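PDB 2OC3: tyrosine-protein phosphatase non-receptor type 18 from Homo sapiens, which removes phosphate from phosphotyrosine in proteins, acting differentially on autophosphorylated tyrosine kinases that are overexpressed in tumour tissue. Local coordinates for residues A[35-40]-A[266-271]; A[277-280]-A[284-287]. One frame throughout, in Å; residues are numbered along the deposited sequence. Where two conformers were deposited one is given.

Contact 1 of 2, residues A[35-40]-A[266-271]; sequences SDIQAC and DVVLKM
Ile37 and Val268 form the closely packed, buried side of this helix pair. Their side chains cross at about a right angle, with the terminal methyl CD1 of Ile37 4.0 Å from Val268 CG1. CD1 of Ile37 is also 4.1 Å from Val268 CB, and CG2 of Ile37 touches Val268 CG1 as well, at 4.2 Å. Beta-branched residues suit this place because they present methyls close to the backbone. Val268 turns CG1 toward Ile37 by setting it anti to the backbone N (chi1 174°). Ile37 was modelled in two conformers, and its distances belong to one of them.

The other side is as close but more open to solvent: Cys40 and Leu269 are only partly buried. Leu269 starts across the contact rather than into it, but its forked end straddles Cys40 CB, which lies 3.9 Å from both CD1 and CD2 of Leu269. CD1 also rests 4.0 Å from Ile37 O, a carbonyl that takes a hydrogen bond from Ser41.

The axes approach to 10.0 Å at a crossing angle of -33°. Between the two segments the contact is apolar; just beyond them Gln38 OE1 hydrogen-bonds Arg272 NH2, a polar tie between helices 29-47 and 264-272 of this protein-tyrosine phosphatase catalytic domain. On the buried side Tyr285 and Leu288 of helix 282-296 pack against Val268, while Val267 and Met271 face helix 238-254.

Contact 2 of 2, residues A[277-280]-A[284-287]; sequences AAVQ and QYRF
Gln284 reaches back from the first turn of helix 282-296 to hold the loop that precedes it. Its CB lies 4.1 Å from Val279 CG1, an apolar start to a polar side chain. With CG beside the backbone N (chi1 -72°) and the chain extended beyond it, the amide is carried to the backbone of Gln280, where CD stands 4.0 Å from Gln280 N. From there OE1 of Gln284 accepts a hydrogen bond from Gln280 N at 2.8 Å. The donor lies almost in line with the C=O bond (174°), while the N-H...O angle is 149°, so the hydrogen bond is somewhat bent at the hydrogen. OE1 also brushes Gln280 CB at 3.5 Å. The other arm, NE2 of Gln284, donates to a water 3.0 Å away, and that water donates to Gln280 OE1. Glutamine thus fits twice, its acceptor fixing the backbone and its donor linked to the Gln280 side chain through a shared water.

A leucine in its place would probably leave Gln280 N without its acceptor and the bridging water without one support, letting the Gln280 side chain wander.

Val279 adds apolar packing: CG1 lies at the edge of the Tyr285 ring and 4.2 Å from Tyr285 CB. The Tyr285 hydroxyl bonds to Glu33. Gln280, on the Q-loop, probably binds substrate, as in related phosphatases; the grip of Gln284 on it is consistent with a second-shell role. Gln284 also packs on Arg239 and Val242 of helix 238-254, and Val279 on Val268 of helix 264-272.

After the short helix 15-18 comes helix 29-47, and the chain then builds the central mixed sheet and helix 238-254 before helix 264-272 packs against helix 29-47. Contact 1 therefore closes a loop of 225 residues. Contact 2 opens afterwards and closes a short one, with three residues between 277-280 and 284-287. The two are in series, neither enclosing nor crossing the other. They nevertheless abut in space, their centres 10 Å apart: Val268 CG1 lies 3.9 Å from Val279 CB. Val268 thus joins the packing of helix 29-47 to the loop that carries a glutamine that probably binds substrate.

Contact 1 of 2, residues A[35-40]-A[266-271]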
ATOM      1  N   SER A  35     -17.611  -9.752   8.678  1.00 12.36           N
ATOM      2  CA  SER A  35     -18.729  -8.884   9.035  1.00 11.42           C
ATOM      3  C   SER A  35     -18.420  -8.225  10.385  1.00 10.30           C
ATOM      4  O   SER A  35     -18.695  -7.023  10.584  1.00 12.19           O
ATOM      5  CB  SER A  35     -20.019  -9.701   9.073  1.00 14.38           C
ATOM      6  OG  SER A  35     -21.113  -8.903   9.458  1.00 13.94           O
ATOM      7  N   ASP A  36     -17.773  -8.952  11.305  1.00 11.26           N
ATOM      8  CA  ASP A  36     -17.386  -8.387  12.594  1.00 10.81           C
ATOM      9  C   ASP A  36     -16.312  -7.306  12.451  1.00 10.48           C
ATOM     10  O   ASP A  36     -16.316  -6.304  13.163  1.00 13.61           O
ATOM     11  CB  ASP A  36     -16.906  -9.485  13.549  1.00 14.33           C
ATOM     12  CG  ASP A  36     -18.034 -10.384  14.037  1.00 29.86           C
ATOM     13  OD1 ASP A  36     -19.231 -10.000  13.945  1.00 26.86           O
ATOM     14  OD2 ASP A  36     -17.706 -11.493  14.511  1.00 26.15           O
ATOM     15  N   ILE A  37     -15.335  -7.546  11.585  1.00 11.57           N
ATOM     16  CA  ILE A  37     -14.363  -6.491  11.318  0.50 11.90           C
ATOM     17  C   ILE A  37     -15.066  -5.219  10.824  1.00  9.17           C
ATOM     18  O   ILE A  37     -14.741  -4.128  11.272  1.00 11.14           O
ATOM     19  CB  ILE A  37     -13.291  -6.903  10.303  0.50 14.60           C
ATOM     20  CG1 ILE A  37     -12.443  -8.061  10.853  0.50 14.13           C
ATOM     21  CG2 ILE A  37     -12.394  -5.708   9.979  0.50 11.23           C
ATOM     22  CD1 ILE A  37     -11.524  -8.694   9.828  0.50 16.73           C
ATOM     23  N   GLN A  38     -16.035  -5.368   9.923  1.00  9.86           N
ATOM     24  CA  GLN A  38     -16.708  -4.200   9.384  1.00 10.25           C
ATOM     25  C   GLN A  38     -17.491  -3.509  10.488  1.00  9.44           C
ATOM     26  O   GLN A  38     -17.487  -2.300  10.600  1.00  9.56           O
ATOM     27  CB  GLN A  38     -17.636  -4.604   8.245  0.50 11.78           C
ATOM     28  CG  GLN A  38     -16.926  -5.181   7.010  0.50 10.29           C
ATOM     29  CD  GLN A  38     -16.976  -4.273   5.786  0.50  6.85           C
ATOM     30  OE1 GLN A  38     -16.244  -3.305   5.678  0.50 20.04           O
ATOM     31  NE2 GLN A  38     -17.812  -4.636   4.833  0.50 13.38           N
ATOM     32  N   ALA A  39     -18.133  -4.288  11.349  1.00  7.85           N
ATOM     33  CA  ALA A  39     -18.934  -3.707  12.433  1.00  8.72           C
ATOM     34  C   ALA A  39     -18.069  -2.979  13.440  1.00  9.63           C
ATOM     35  O   ALA A  39     -18.401  -1.891  13.855  1.00 10.21           O
ATOM     36  CB  ALA A  39     -19.778  -4.808  13.177  1.00 13.09           C
ATOM     37  N   CYS A  40     -16.944  -3.572  13.813  1.00  8.44           N
ATOM     38  CA  CYS A  40     -16.033  -2.960  14.760  1.00  8.99           C
ATOM     39  C   CYS A  40     -15.361  -1.716  14.192  1.00  9.02           C
ATOM     40  O   CYS A  40     -15.194  -0.712  14.892  1.00 10.66           O
ATOM     41  CB  CYS A  40     -14.944  -3.964  15.183  1.00 12.22           C
ATOM     42  SG  CYS A  40     -15.622  -5.340  16.224  1.00 16.63           S
ATOM     43  N   ASP A 266      -7.406  -9.402  14.368  1.00 11.18           N
ATOM     44  CA  ASP A 266      -6.898  -8.254  15.101  1.00 12.48           C
ATOM     45  C   ASP A 266      -5.947  -7.418  14.232  1.00 10.43           C
ATOM     46  O   ASP A 266      -5.930  -6.195  14.341  1.00 12.76           O
ATOM     47  CB  ASP A 266      -6.142  -8.711  16.356  1.00 13.06           C
ATOM     48  CG  ASP A 266      -7.056  -9.275  17.435  1.00 27.05           C
ATOM     49  OD1 ASP A 266      -8.294  -9.083  17.374  1.00 25.67           O
ATOM     50  OD2 ASP A 266      -6.517  -9.914  18.374  1.00 33.56           O
ATOM     51  N   VAL A 267      -5.181  -8.084  13.373  1.00 10.22           N
ATOM     52  CA  VAL A 267      -4.242  -7.373  12.477  1.00 10.72           C
ATOM     53  C   VAL A 267      -5.023  -6.501  11.492  1.00  8.50           C
ATOM     54  O   VAL A 267      -4.728  -5.320  11.338  1.00 10.58           O
ATOM     55  CB  VAL A 267      -3.313  -8.341  11.709  1.00 13.50           C
ATOM     56  CG1 VAL A 267      -2.460  -7.581  10.685  1.00 12.98           C
ATOM     57  CG2 VAL A 267      -2.425  -9.143  12.710  1.00 15.20           C
ATOM     58  N   VAL A 268      -6.028  -7.091  10.848  1.00 10.16           N
ATOM     59  CA  VAL A 268      -6.820  -6.354   9.874  1.00  8.13           C
ATOM     60  C   VAL A 268      -7.597  -5.206  10.542  1.00  8.87           C
ATOM     61  O   VAL A 268      -7.614  -4.091  10.026  1.00  9.05           O
ATOM     62  CB  VAL A 268      -7.746  -7.279   9.106  1.00  9.71           C
ATOM     63  CG1 VAL A 268      -8.692  -6.459   8.183  1.00  8.89           C
ATOM     64  CG2 VAL A 268      -6.893  -8.309   8.282  1.00  9.41           C
ATOM     65  N   LEU A 269      -8.198  -5.473  11.704  1.00  9.09           N
ATOM     66  CA  LEU A 269      -8.915  -4.402  12.397  1.00 10.30           C
ATOM     67  C   LEU A 269      -7.980  -3.254  12.709  1.00  9.86           C
ATOM     68  O   LEU A 269      -8.319  -2.083  12.522  1.00  9.75           O
ATOM     69  CB  LEU A 269      -9.558  -4.898  13.693  1.00 12.21           C
ATOM     70  CG  LEU A 269     -10.446  -3.908  14.445  1.00 12.63           C
ATOM     71  CD1 LEU A 269     -11.487  -3.279  13.508  1.00 17.07           C
ATOM     72  CD2 LEU A 269     -11.091  -4.660  15.626  1.00 14.44           C
ATOM     73  N   LYS A 270      -6.800  -3.565  13.204  1.00  8.76           N
ATOM     74  CA  LYS A 270      -5.814  -2.501  13.483  1.00 10.79           C
ATOM     75  C   LYS A 270      -5.420  -1.683  12.244  1.00  9.60           C
ATOM     76  O   LYS A 270      -5.280  -0.477  12.322  1.00 10.65           O
ATOM     77  CB  LYS A 270      -4.576  -3.079  14.190  1.00 10.71           C
ATOM     78  CG  LYS A 270      -4.784  -3.537  15.623  1.00 25.97           C
ATOM     79  CD  LYS A 270      -3.447  -3.689  16.375  1.00 29.74           C
ATOM     80  N   MET A 271      -5.264  -2.346  11.096  1.00  9.19           N
ATOM     81  CA  MET A 271      -4.983  -1.721   9.816  0.50  5.87           C
ATOM     82  C   MET A 271      -6.108  -0.743   9.429  1.00  9.14           C
ATOM     83  O   MET A 271      -5.879   0.375   8.948  1.00 11.70           O
ATOM     84  CB  MET A 271      -4.834  -2.812   8.746  0.50 14.31           C
ATOM     85  CG  MET A 271      -3.591  -3.741   8.929  0.50  8.63           C
ATOM     86  SD  MET A 271      -2.279  -3.374   7.759  0.50 15.14           S
ATOM     87  CE  MET A 271      -3.318  -3.211   6.332  0.50  6.45           C
TER

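Contact 2 of 2, residues A[277-280]-A[284-287]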
ATOM      1  N   ALA A 277     -10.728   1.551   5.047  1.00 12.61           N
ATOM      2  CA  ALA A 277     -11.132   0.376   4.276  1.00 13.33           C
ATOM      3  C   ALA A 277     -10.002  -0.569   3.929  1.00 15.39           C
ATOM      4  O   ALA A 277     -10.092  -1.320   2.940  1.00 16.39           O
ATOM      5  CB  ALA A 277     -11.865   0.816   3.011  1.00 15.60           C
ATOM      6  N   ALA A 278      -8.933  -0.572   4.750  1.00 12.17           N
ATOM      7  CA  ALA A 278      -7.832  -1.528   4.539  1.00  9.56           C
ATOM      8  C   ALA A 278      -8.449  -2.942   4.619  1.00 11.96           C
ATOM      9  O   ALA A 278      -9.025  -3.331   5.616  1.00 13.64           O
ATOM     10  CB  ALA A 278      -6.726  -1.339   5.590  1.00 11.89           C
ATOM     11  N   VAL A 279      -8.321  -3.670   3.529  1.00 11.72           N
ATOM     12  CA  VAL A 279      -8.966  -4.953   3.290  1.00  9.77           C
ATOM     13  C   VAL A 279     -10.478  -4.656   3.192  1.00 11.40           C
ATOM     14  O   VAL A 279     -11.179  -4.571   4.199  1.00 14.12           O
ATOM     15  CB  VAL A 279      -8.643  -6.038   4.326  1.00 10.61           C
ATOM     16  CG1 VAL A 279      -9.261  -7.351   3.871  1.00 11.60           C
ATOM     17  CG2 VAL A 279      -7.163  -6.186   4.514  1.00 11.65           C
ATOM     18  N   GLN A 280     -10.964  -4.459   1.982  1.00 10.96           N
ATOM     19  CA  GLN A 280     -12.245  -3.852   1.762  1.00 12.71           C
ATOM     20  C   GLN A 280     -13.381  -4.872   1.667  1.00 14.19           C
ATOM     21  O   GLN A 280     -14.518  -4.572   2.051  1.00 16.54           O
ATOM     22  CB  GLN A 280     -12.154  -3.029   0.483  1.00 16.01           C
ATOM     23  CG  GLN A 280     -13.291  -2.089   0.259  1.00 25.55           C
ATOM     24  CD  GLN A 280     -12.855  -0.933  -0.612  1.00 30.94           C
ATOM     25  OE1 GLN A 280     -11.893  -1.038  -1.385  1.00 22.42           O
ATOM     26  NE2 GLN A 280     -13.531   0.187  -0.467  1.00 32.16           N
ATOM     27  N   GLN A 284     -11.449 -10.432  -0.401  1.00 11.56           N
ATOM     28  CA  GLN A 284     -10.082 -10.065  -0.047  1.00 11.36           C
ATOM     29  C   GLN A 284      -9.670 -10.675   1.274  1.00 11.56           C
ATOM     30  O   GLN A 284      -8.537 -11.127   1.414  1.00  9.87           O
ATOM     31  CB  GLN A 284      -9.912  -8.557  -0.012  1.00 10.26           C
ATOM     32  CG  GLN A 284      -9.916  -7.942  -1.404  1.00 11.84           C
ATOM     33  CD  GLN A 284     -10.078  -6.414  -1.430  1.00 12.12           C
ATOM     34  OE1 GLN A 284     -10.256  -5.796  -0.375  1.00 12.92           O
ATOM     35  NE2 GLN A 284     -10.071  -5.809  -2.628  1.00 12.81           N
ATOM     36  N   TYR A 285     -10.562 -10.665   2.266  1.00 10.13           N
ATOM     37  CA  TYR A 285     -10.263 -11.230   3.578  1.00 10.80           C
ATOM     38  C   TYR A 285     -10.031 -12.738   3.473  1.00 10.08           C
ATOM     39  O   TYR A 285      -9.115 -13.264   4.072  1.00 11.30           O
ATOM     40  CB  TYR A 285     -11.400 -10.921   4.576  1.00 10.06           C
ATOM     41  CG  TYR A 285     -11.104 -11.239   6.022  1.00 10.57           C
ATOM     42  CD1 TYR A 285     -10.225 -10.441   6.755  1.00 11.94           C
ATOM     43  CD2 TYR A 285     -11.713 -12.315   6.679  1.00 11.30           C
ATOM     44  CE1 TYR A 285      -9.928 -10.700   8.065  1.00 14.77           C
ATOM     45  CE2 TYR A 285     -11.452 -12.557   8.023  1.00 13.48           C
ATOM     46  CZ  TYR A 285     -10.537 -11.743   8.705  1.00 18.48           C
ATOM     47  OH  TYR A 285     -10.246 -11.947  10.034  1.00 20.70           O
ATOM     48  N   ARG A 286     -10.847 -13.422   2.672  1.00 11.63           N
ATOM     49  CA  ARG A 286     -10.654 -14.865   2.458  1.00 12.17           C
ATOM     50  C   ARG A 286      -9.304 -15.108   1.752  1.00 12.88           C
ATOM     51  O   ARG A 286      -8.567 -16.038   2.123  1.00 13.93           O
ATOM     52  CB  ARG A 286     -11.800 -15.459   1.646  1.00 16.11           C
ATOM     53  CG  ARG A 286     -13.118 -15.604   2.360  1.00 25.98           C
ATOM     54  CD  ARG A 286     -14.181 -16.280   1.438  1.00 25.73           C
ATOM     55  NE  ARG A 286     -15.484 -16.379   2.114  1.00 26.99           N
ATOM     56  CZ  ARG A 286     -15.786 -17.286   3.039  1.00 38.25           C
ATOM     57  NH1 ARG A 286     -14.895 -18.205   3.403  1.00 31.19           N
ATOM     58  NH2 ARG A 286     -16.994 -17.278   3.607  1.00 47.65           N
ATOM     59  N   PHE A 287      -8.991 -14.299   0.731  1.00 11.10           N
ATOM     60  CA  PHE A 287      -7.702 -14.399   0.013  1.00 10.81           C
ATOM     61  C   PHE A 287      -6.513 -14.211   0.970  1.00 12.71           C
ATOM     62  O   PHE A 287      -5.487 -14.941   0.898  1.00 12.59           O
ATOM     63  CB  PHE A 287      -7.669 -13.382  -1.091  1.00 11.13           C
ATOM     64  CG  PHE A 287      -6.424 -13.416  -1.948  1.00 11.81           C
ATOM     65  CD1 PHE A 287      -6.130 -14.511  -2.736  1.00 14.19           C
ATOM     66  CD2 PHE A 287      -5.619 -12.298  -2.058  1.00 12.53           C
ATOM     67  CE1 PHE A 287      -5.019 -14.487  -3.555  1.00 12.31           C
ATOM     68  CE2 PHE A 287      -4.518 -12.289  -2.899  1.00 14.11           C
ATOM     69  CZ  PHE A 287      -4.230 -13.389  -3.629  1.00 13.63           C
TER
HETATM   70  O   HOH W   1     -10.427  -2.841  -3.135  1.00 23.62           O